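Local coordinates for protein NADH dehydrogenase (Methanothermobacter marburgensis, PDB 4R81) that probably catalyses the oxidation of NAD(P)H by quinones, using bound flavin mononucleotide as its redox cofactor, at residues 126-140 with 165-178. Residues are numbered along the deposited sequence; the frame is centred on the assembly and turned at random.
With FMN (flavin mononucleotide), chain E.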
ATOM      1  N   ASP A 126       8.433  18.896 -10.225  1.00 27.90           N
ATOM      2  CA  ASP A 126       9.739  19.190 -10.798  1.00 28.61           C
ATOM      3  C   ASP A 126      10.841  18.626  -9.904  1.00 26.25           C
ATOM      4  O   ASP A 126      11.417  19.333  -9.079  1.00 27.07           O
ATOM      5  CB  ASP A 126       9.901  20.698 -10.978  1.00 29.82           C
ATOM      6  CG  ASP A 126      11.196  21.065 -11.655  1.00 33.11           C
ATOM      7  OD1 ASP A 126      11.746  20.215 -12.385  1.00 33.61           O
ATOM      8  OD2 ASP A 126      11.662  22.205 -11.457  1.00 35.16           O
ATOM      9  N   ILE A 127      11.128  17.342 -10.084  1.00 26.29           N
ATOM     10  CA  ILE A 127      12.048  16.621  -9.211  1.00 25.75           C
ATOM     11  C   ILE A 127      13.009  15.796 -10.052  1.00 25.26           C
ATOM     12  O   ILE A 127      12.578  14.960 -10.858  1.00 26.36           O
ATOM     13  CB  ILE A 127      11.285  15.678  -8.252  1.00 25.24           C
ATOM     14  CG1 ILE A 127      10.463  16.477  -7.230  1.00 26.12           C
ATOM     15  CG2 ILE A 127      12.254  14.730  -7.538  1.00 25.32           C
ATOM     16  CD1 ILE A 127      11.302  17.266  -6.212  1.00 26.42           C
ATOM     17  N   GLU A 128      14.304  16.028  -9.860  1.00 24.63           N
ATOM     18  CA  GLU A 128      15.330  15.390 -10.681  1.00 25.96           C
ATOM     19  C   GLU A 128      15.539  13.919 -10.320  1.00 25.25           C
ATOM     20  O   GLU A 128      15.772  13.083 -11.203  1.00 26.93           O
ATOM     21  CB  GLU A 128      16.652  16.159 -10.566  1.00 29.45           C
ATOM     22  CG  GLU A 128      17.660  15.851 -11.666  1.00 34.93           C
ATOM     23  CD  GLU A 128      17.214  16.339 -13.047  1.00 39.95           C
ATOM     24  OE1 GLU A 128      16.461  17.341 -13.133  1.00 40.96           O
ATOM     25  OE2 GLU A 128      17.620  15.719 -14.054  1.00 41.87           O
ATOM     26  N   LYS A 129      15.427  13.603  -9.030  1.00 24.45           N
ATOM     27  CA  LYS A 129      15.718  12.255  -8.546  1.00 23.94           C
ATOM     28  C   LYS A 129      14.922  11.888  -7.301  1.00 22.08           C
ATOM     29  O   LYS A 129      14.746  12.707  -6.405  1.00 21.90           O
ATOM     30  CB  LYS A 129      17.210  12.115  -8.233  1.00 26.63           C
ATOM     31  CG  LYS A 129      17.647  10.705  -7.865  1.00 29.42           C
ATOM     32  CD  LYS A 129      19.158  10.612  -7.830  1.00 31.78           C
ATOM     33  CE  LYS A 129      19.650   9.171  -7.902  1.00 33.46           C
ATOM     34  NZ  LYS A 129      21.127   9.100  -7.658  1.00 33.96           N
ATOM     35  N   ALA A 130      14.456  10.647  -7.249  1.00 20.50           N
ATOM     36  CA  ALA A 130      13.877  10.103  -6.035  1.00 21.28           C
ATOM     37  C   ALA A 130      14.651   8.857  -5.635  1.00 21.15           C
ATOM     38  O   ALA A 130      14.972   8.016  -6.483  1.00 21.37           O
ATOM     39  CB  ALA A 130      12.412   9.773  -6.233  1.00 21.14           C
ATOM     40  N   VAL A 131      14.948   8.751  -4.343  1.00 20.66           N
ATOM     41  CA  VAL A 131      15.638   7.599  -3.779  1.00 21.37           C
ATOM     42  C   VAL A 131      14.713   6.883  -2.792  1.00 20.60           C
ATOM     43  O   VAL A 131      14.157   7.504  -1.880  1.00 21.27           O
ATOM     44  CB  VAL A 131      16.904   8.037  -3.021  1.00 23.43           C
ATOM     45  CG1 VAL A 131      17.625   6.829  -2.440  1.00 24.60           C
ATOM     46  CG2 VAL A 131      17.831   8.825  -3.939  1.00 26.39           C
ATOM     47  N   VAL A 132      14.538   5.577  -2.967  1.00 19.98           N
ATOM     48  CA  VAL A 132      13.732   4.795  -2.039  1.00 18.75           C
ATOM     49  C   VAL A 132      14.648   3.879  -1.242  1.00 19.30           C
ATOM     50  O   VAL A 132      15.396   3.090  -1.814  1.00 20.04           O
ATOM     51  CB  VAL A 132      12.682   3.940  -2.783  1.00 19.28           C
ATOM     52  CG1 VAL A 132      11.906   3.061  -1.797  1.00 18.87           C
ATOM     53  CG2 VAL A 132      11.737   4.835  -3.557  1.00 20.40           C
ATOM     54  N   LEU A 133      14.593   3.998   0.077  1.00 17.95           N
ATOM     55  CA  LEU A 133      15.376   3.144   0.965  1.00 18.75           C
ATOM     56  C   LEU A 133      14.391   2.320   1.782  1.00 19.85           C
ATOM     57  O   LEU A 133      13.782   2.807   2.745  1.00 20.13           O
ATOM     58  CB  LEU A 133      16.292   3.971   1.875  1.00 19.94           C
ATOM     59  CG  LEU A 133      17.311   4.905   1.213  1.00 20.43           C
ATOM     60  CD1 LEU A 133      18.168   5.636   2.248  1.00 21.84           C
ATOM     61  CD2 LEU A 133      18.202   4.146   0.242  1.00 22.39           C
ATOM     62  N   CYS A 134      14.213   1.071   1.364  1.00 19.13           N
ATOM     63  CA  CYS A 134      13.204   0.203   1.944  1.00 18.98           C
ATOM     64  C   CYS A 134      13.849  -0.925   2.737  1.00 18.56           C
ATOM     65  O   CYS A 134      14.576  -1.759   2.188  1.00 20.55           O
ATOM     66  CB  CYS A 134      12.336  -0.371   0.823  1.00 20.82           C
ATOM     67  SG  CYS A 134      11.135  -1.575   1.354  1.00 24.61           S
ATOM     68  N   SER A 135      13.597  -0.952   4.037  1.00 17.91           N
ATOM     69  CA  SER A 135      14.140  -2.000   4.896  0.50 17.84           C
ATOM     70  C   SER A 135      13.194  -3.192   4.893  1.00 18.48           C
ATOM     71  O   SER A 135      11.989  -3.026   5.016  1.00 20.80           O
ATOM     72  CB  SER A 135      14.322  -1.475   6.320  0.50 19.20           C
ATOM     73  OG  SER A 135      14.664  -2.526   7.206  0.50 20.53           O
ATOM     74  N   ALA A 136      13.732  -4.400   4.740  1.00 18.76           N
ATOM     75  CA  ALA A 136      12.876  -5.584   4.660  1.00 19.27           C
ATOM     76  C   ALA A 136      13.420  -6.721   5.502  1.00 18.80           C
ATOM     77  O   ALA A 136      14.631  -6.847   5.671  1.00 19.26           O
ATOM     78  CB  ALA A 136      12.731  -6.034   3.215  1.00 20.19           C
ATOM     79  N   GLY A 137      12.519  -7.537   6.035  1.00 21.09           N
ATOM     80  CA  GLY A 137      12.914  -8.744   6.735  1.00 21.75           C
ATOM     81  C   GLY A 137      13.536  -9.756   5.790  1.00 21.75           C
ATOM     82  O   GLY A 137      14.584 -10.340   6.079  1.00 24.03           O
ATOM     83  N   HIS A 138      12.881  -9.985   4.653  1.00 22.78           N
ATOM     84  CA  HIS A 138      13.440 -10.864   3.631  1.00 23.34           C
ATOM     85  C   HIS A 138      14.694 -10.260   3.023  1.00 23.71           C
ATOM     86  O   HIS A 138      14.865  -9.046   3.012  1.00 22.33           O
ATOM     87  CB  HIS A 138      12.412 -11.134   2.534  1.00 23.21           C
ATOM     88  CG  HIS A 138      11.364 -12.116   2.937  1.00 25.51           C
ATOM     89  ND1 HIS A 138      11.663 -13.422   3.254  1.00 27.92           N
ATOM     90  CD2 HIS A 138      10.025 -11.986   3.086  1.00 26.57           C
ATOM     91  CE1 HIS A 138      10.551 -14.057   3.578  1.00 27.47           C
ATOM     92  NE2 HIS A 138       9.544 -13.208   3.487  1.00 28.15           N
ATOM     93  N   THR A 139      15.579 -11.110   2.517  1.00 25.88           N
ATOM     94  CA  THR A 139      16.724 -10.609   1.776  1.00 28.09           C
ATOM     95  C   THR A 139      16.255 -10.128   0.410  1.00 29.89           C
ATOM     96  O   THR A 139      15.211 -10.563  -0.088  1.00 29.59           O
ATOM     97  CB  THR A 139      17.796 -11.687   1.591  1.00 30.95           C
ATOM     98  OG1 THR A 139      17.225 -12.819   0.922  1.00 32.29           O
ATOM     99  CG2 THR A 139      18.348 -12.117   2.942  1.00 32.00           C
ATOM    100  N   GLU A 140      17.024  -9.229  -0.197  1.00 32.83           N
ATOM    101  CA  GLU A 140      16.695  -8.747  -1.528  1.00 35.08           C
ATOM    102  C   GLU A 140      16.722  -9.923  -2.492  1.00 35.87           C
ATOM    103  O   GLU A 140      15.943  -9.974  -3.440  1.00 35.55           O
ATOM    104  CB  GLU A 140      17.683  -7.674  -1.976  1.00 38.60           C
ATOM    105  CG  GLU A 140      17.385  -7.116  -3.355  1.00 41.48           C
ATOM    106  CD  GLU A 140      18.326  -6.006  -3.748  1.00 44.36           C
ATOM    107  OE1 GLU A 140      19.412  -5.894  -3.130  1.00 44.34           O
ATOM    108  OE2 GLU A 140      17.976  -5.240  -4.672  1.00 45.91           O
ATOM    109  N   GLY A 165       6.229  12.117 -12.979  1.00 25.69           N
ATOM    110  CA  GLY A 165       7.177  13.057 -13.546  1.00 25.45           C
ATOM    111  C   GLY A 165       8.569  13.114 -12.941  1.00 26.45           C
ATOM    112  O   GLY A 165       9.415  13.846 -13.446  1.00 28.05           O
ATOM    113  N   VAL A 166       8.816  12.376 -11.862  1.00 25.56           N
ATOM    114  CA  VAL A 166      10.172  12.305 -11.315  1.00 25.50           C
ATOM    115  C   VAL A 166      11.122  11.814 -12.416  1.00 25.55           C
ATOM    116  O   VAL A 166      10.835  10.830 -13.088  1.00 25.93           O
ATOM    117  CB  VAL A 166      10.245  11.366 -10.103  1.00 26.27           C
ATOM    118  CG1 VAL A 166      11.683  11.250  -9.616  1.00 27.59           C
ATOM    119  CG2 VAL A 166       9.337  11.872  -8.984  1.00 26.88           C
ATOM    120  N   LYS A 167      12.243  12.504 -12.615  1.00 26.28           N
ATOM    121  CA  LYS A 167      13.057  12.253 -13.803  1.00 28.01           C
ATOM    122  C   LYS A 167      13.935  11.006 -13.718  1.00 27.96           C
ATOM    123  O   LYS A 167      14.200  10.354 -14.734  1.00 29.86           O
ATOM    124  CB  LYS A 167      13.891  13.489 -14.149  1.00 30.55           C
ATOM    125  CG  LYS A 167      13.032  14.705 -14.455  1.00 31.67           C
ATOM    126  CD  LYS A 167      13.820  15.833 -15.098  1.00 32.94           C
ATOM    127  CE  LYS A 167      12.896  16.987 -15.443  1.00 34.90           C
ATOM    128  NZ  LYS A 167      12.340  17.629 -14.213  1.00 35.19           N
ATOM    129  N   ASN A 168      14.375  10.681 -12.509  1.00 28.69           N
ATOM    130  CA  ASN A 168      15.298   9.577 -12.270  1.00 27.66           C
ATOM    131  C   ASN A 168      14.964   8.950 -10.927  1.00 24.25           C
ATOM    132  O   ASN A 168      14.689   9.670  -9.966  1.00 25.25           O
ATOM    133  CB  ASN A 168      16.747  10.080 -12.229  1.00 30.08           C
ATOM    134  CG  ASN A 168      17.201  10.681 -13.544  1.00 33.12           C
ATOM    135  OD1 ASN A 168      17.584   9.960 -14.466  1.00 35.19           O
ATOM    136  ND2 ASN A 168      17.174  12.009 -13.634  1.00 32.20           N
ATOM    137  N   VAL A 169      14.978   7.621 -10.860  1.00 23.92           N
ATOM    138  CA  VAL A 169      14.650   6.915  -9.621  1.00 24.36           C
ATOM    139  C   VAL A 169      15.620   5.775  -9.301  1.00 25.59           C
ATOM    140  O   VAL A 169      16.136   5.099 -10.202  1.00 26.92           O
ATOM    141  CB  VAL A 169      13.205   6.344  -9.635  1.00 24.49           C
ATOM    142  CG1 VAL A 169      12.177   7.456  -9.779  1.00 24.18           C
ATOM    143  CG2 VAL A 169      13.045   5.312 -10.742  1.00 25.65           C
ATOM    144  N   THR A 170      15.842   5.565  -8.005  1.00 25.47           N
ATOM    145  CA  THR A 170      16.668   4.478  -7.494  1.00 28.00           C
ATOM    146  C   THR A 170      15.960   3.848  -6.299  1.00 27.28           C
ATOM    147  O   THR A 170      15.384   4.557  -5.483  1.00 26.33           O
ATOM    148  CB  THR A 170      18.035   4.991  -6.993  1.00 31.76           C
ATOM    149  OG1 THR A 170      18.719   5.679  -8.049  1.00 35.11           O
ATOM    150  CG2 THR A 170      18.894   3.835  -6.514  1.00 32.22           C
ATOM    151  N   MET A 171      15.993   2.523  -6.195  1.00 28.67           N
ATOM    152  CA  MET A 171      15.481   1.850  -5.002  1.00 28.58           C
ATOM    153  C   MET A 171      16.545   0.926  -4.424  1.00 29.04           C
ATOM    154  O   MET A 171      17.195   0.176  -5.155  1.00 30.58           O
ATOM    155  CB  MET A 171      14.192   1.070  -5.300  1.00 30.46           C
ATOM    156  CG  MET A 171      13.526   0.447  -4.062  1.00 32.61           C
ATOM    157  SD  MET A 171      11.950  -0.376  -4.416  1.00 37.19           S
ATOM    158  CE  MET A 171      11.339  -0.742  -2.772  1.00 38.04           C
ATOM    159  N   GLU A 172      16.734   1.003  -3.113  1.00 27.42           N
ATOM    160  CA  GLU A 172      17.641   0.103  -2.413  1.00 27.98           C
ATOM    161  C   GLU A 172      16.813  -0.749  -1.470  1.00 26.91           C
ATOM    162  O   GLU A 172      16.177  -0.226  -0.552  1.00 25.86           O
ATOM    163  CB  GLU A 172      18.662   0.894  -1.588  1.00 28.62           C
ATOM    164  CG  GLU A 172      19.421   1.959  -2.362  1.00 31.86           C
ATOM    165  CD  GLU A 172      20.687   1.443  -2.993  1.00 34.32           C
ATOM    166  OE1 GLU A 172      20.917   0.215  -2.970  1.00 35.66           O
ATOM    167  OE2 GLU A 172      21.459   2.274  -3.516  1.00 34.72           O
ATOM    168  N   ILE A 173      16.805  -2.057  -1.699  1.00 25.16           N
ATOM    169  CA  ILE A 173      16.152  -2.958  -0.765  1.00 24.48           C
ATOM    170  C   ILE A 173      17.168  -3.361   0.293  1.00 22.13           C
ATOM    171  O   ILE A 173      18.095  -4.125   0.027  1.00 23.06           O
ATOM    172  CB  ILE A 173      15.559  -4.194  -1.457  1.00 26.40           C
ATOM    173  CG1 ILE A 173      14.452  -3.763  -2.423  1.00 26.26           C
ATOM    174  CG2 ILE A 173      15.018  -5.166  -0.417  1.00 26.70           C
ATOM    175  CD1 ILE A 173      13.879  -4.903  -3.251  1.00 25.52           C
ATOM    176  N   LEU A 174      16.999  -2.814   1.492  1.00 20.10           N
ATOM    177  CA  LEU A 174      17.899  -3.101   2.598  1.00 19.45           C
ATOM    178  C   LEU A 174      17.351  -4.300   3.367  1.00 20.05           C
ATOM    179  O   LEU A 174      16.629  -4.151   4.355  1.00 20.08           O
ATOM    180  CB  LEU A 174      18.068  -1.863   3.491  1.00 20.98           C
ATOM    181  CG  LEU A 174      18.496  -0.588   2.740  1.00 21.57           C
ATOM    182  CD1 LEU A 174      18.518   0.659   3.646  1.00 20.55           C
ATOM    183  CD2 LEU A 174      19.852  -0.778   2.051  1.00 22.28           C
ATOM    184  N   GLY A 175      17.680  -5.496   2.887  1.00 22.26           N
ATOM    185  CA  GLY A 175      17.039  -6.708   3.369  1.00 22.05           C
ATOM    186  C   GLY A 175      17.797  -7.460   4.443  1.00 22.73           C
ATOM    187  O   GLY A 175      18.922  -7.106   4.785  1.00 22.90           O
ATOM    188  N   GLY A 176      17.157  -8.489   4.991  1.00 22.15           N
ATOM    189  CA  GLY A 176      17.769  -9.336   5.998  1.00 22.95           C
ATOM    190  C   GLY A 176      17.532  -8.869   7.422  1.00 23.14           C
ATOM    191  O   GLY A 176      18.120  -9.409   8.373  1.00 23.58           O
ATOM    192  N   MET A 177      16.667  -7.870   7.581  1.00 23.36           N
ATOM    193  CA  MET A 177      16.422  -7.289   8.894  1.00 24.83           C
ATOM    194  C   MET A 177      15.306  -8.030   9.628  1.00 28.05           C
ATOM    195  O   MET A 177      14.210  -7.503   9.820  1.00 28.52           O
ATOM    196  CB  MET A 177      16.094  -5.802   8.771  1.00 24.03           C
ATOM    197  CG  MET A 177      17.064  -5.027   7.880  1.00 23.36           C
ATOM    198  SD  MET A 177      18.803  -5.309   8.265  1.00 23.77           S
ATOM    199  CE  MET A 177      18.916  -4.597   9.915  1.00 24.14           C
ATOM    200  N   VAL A 178      15.588  -9.263  10.028  1.00 30.34           N
ATOM    201  CA  VAL A 178      14.638 -10.028  10.818  1.00 33.00           C
ATOM    202  C   VAL A 178      14.917  -9.765  12.293  1.00 34.96           C
ATOM    203  O   VAL A 178      16.056  -9.486  12.667  1.00 35.24           O
ATOM    204  CB  VAL A 178      14.705 -11.534  10.485  1.00 34.36           C
ATOM    205  CG1 VAL A 178      14.213 -11.775   9.070  1.00 34.77           C
ATOM    206  CG2 VAL A 178      16.118 -12.050  10.638  1.00 34.32           C
TER
HETATM  207  N1  FMN E 300       9.452  -8.037   5.679  1.00 23.18           N
HETATM  208  C2  FMN E 300       9.411  -8.475   4.369  1.00 23.80           C
HETATM  209  O2  FMN E 300      10.441  -8.841   3.819  1.00 24.50           O
HETATM  210  N3  FMN E 300       8.219  -8.498   3.673  1.00 23.01           N
HETATM  211  C4  FMN E 300       7.053  -8.082   4.280  1.00 22.00           C
HETATM  212  O4  FMN E 300       6.007  -8.102   3.638  1.00 22.70           O
HETATM  213  C4A FMN E 300       7.078  -7.641   5.602  1.00 21.73           C
HETATM  214  N5  FMN E 300       5.923  -7.235   6.239  1.00 22.11           N
HETATM  215  C5A FMN E 300       5.971  -6.784   7.543  1.00 22.03           C
HETATM  216  C6  FMN E 300       4.802  -6.358   8.174  1.00 20.99           C
HETATM  217  C7  FMN E 300       4.836  -5.910   9.492  1.00 21.68           C
HETATM  218  C7M FMN E 300       3.582  -5.433  10.165  1.00 22.91           C
HETATM  219  C8  FMN E 300       6.046  -5.886  10.186  1.00 21.07           C
HETATM  220  C8M FMN E 300       6.097  -5.411  11.612  1.00 23.34           C
HETATM  221  C9  FMN E 300       7.207  -6.323   9.552  1.00 21.71           C
HETATM  222  C9A FMN E 300       7.179  -6.769   8.232  1.00 22.07           C
HETATM  223  N10 FMN E 300       8.333  -7.198   7.597  1.00 21.72           N
HETATM  224  C10 FMN E 300       8.286  -7.624   6.291  1.00 21.95           C
HETATM  225  C1' FMN E 300       9.653  -7.161   8.297  1.00 21.09           C
HETATM  226  C2' FMN E 300      10.072  -5.683   8.277  1.00 21.08           C
HETATM  227  O2' FMN E 300      10.353  -5.221   6.971  1.00 18.94           O
HETATM  228  C3' FMN E 300      11.214  -5.430   9.246  1.00 22.76           C
HETATM  229  O3' FMN E 300      10.666  -5.536  10.550  1.00 23.75           O
HETATM  230  C4' FMN E 300      11.797  -4.036   9.050  1.00 23.28           C
HETATM  231  O4' FMN E 300      12.464  -3.918   7.811  1.00 25.12           O
HETATM  232  C5' FMN E 300      12.768  -3.670  10.161  1.00 22.80           C
HETATM  233  O5' FMN E 300      13.004  -2.287  10.044  1.00 23.75           O
HETATM  234  P   FMN E 300      12.475  -1.317  11.208  1.00 23.53           P
HETATM  235  O1P FMN E 300      13.261  -1.646  12.464  1.00 24.43           O
HETATM  236  O2P FMN E 300      12.713   0.120  10.816  1.00 26.06           O
HETATM  237  O3P FMN E 300      11.011  -1.600  11.444  1.00 24.64           O
HETATM  238  O   HOH W   1      10.027  16.227 -12.683  1.00 27.90           O
HETATM  239  O   HOH W   2      14.312  18.330 -12.244  1.00 37.27           O
HETATM  240  O   HOH W   3      19.412  -7.135   0.894  1.00 39.24           O
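The Asn168 amide and the Glu128 carboxylate lie side by side and point the same way, their planes 40° apart. ND2 donates to Glu128 O at 3.0 Å, with that oxygen nearly in the amide plane, and this bond probably helps to set the rotation of the amide. At the same end, Lys167 NZ forms a salt bridge with Asp126 OD1 (3.2 Å) whose hydrogen bond is weak. A bend at chi4 turns NZ back toward Asp126, and a water links it to Glu128 OE1.

Strands 129-135 and 169-174 run parallel, 15° apart, in register from Ala130 with Val169 to Ser135 with Leu174. Their backbone bonds interleave as a parallel ladder requires: Val132 bonds Thr170 O through its N and Glu172 N through its O. On one face Met171, extended with CG anti to N (chi1 -175°), runs past Val132 and sets CE 3.7 Å from Cys134 CB; Leu157 of helix 148-162 packs against Met171 there. On the other, Leu133 CD2 lies 3.6 Å from Glu172 CG, whose carboxylate turns off to a salt bridge with Arg191.

Past the strand ends the ladder distorts: Gly176 N meets His138 O at 3.1 Å from well above the carbonyl plane, while Met177 N bonds Ala136 O. These bonds tie the turn at 175-177 to the loop 136-139 that contacts the flavin. There His138 N donates to FMN O2 at 2.8 Å and Gly137 N to FMN N1; just before it, in one of its two deposited conformers, Ser135 OG hydrogen-bonds FMN O4' (2.7 Å). Flavin binding at the C-terminal edge of a parallel sheet is characteristic of the flavodoxin-like fold; two backbone N-H groups directed at N1 and O2 would probably stabilise negative charge there on the reduced flavin.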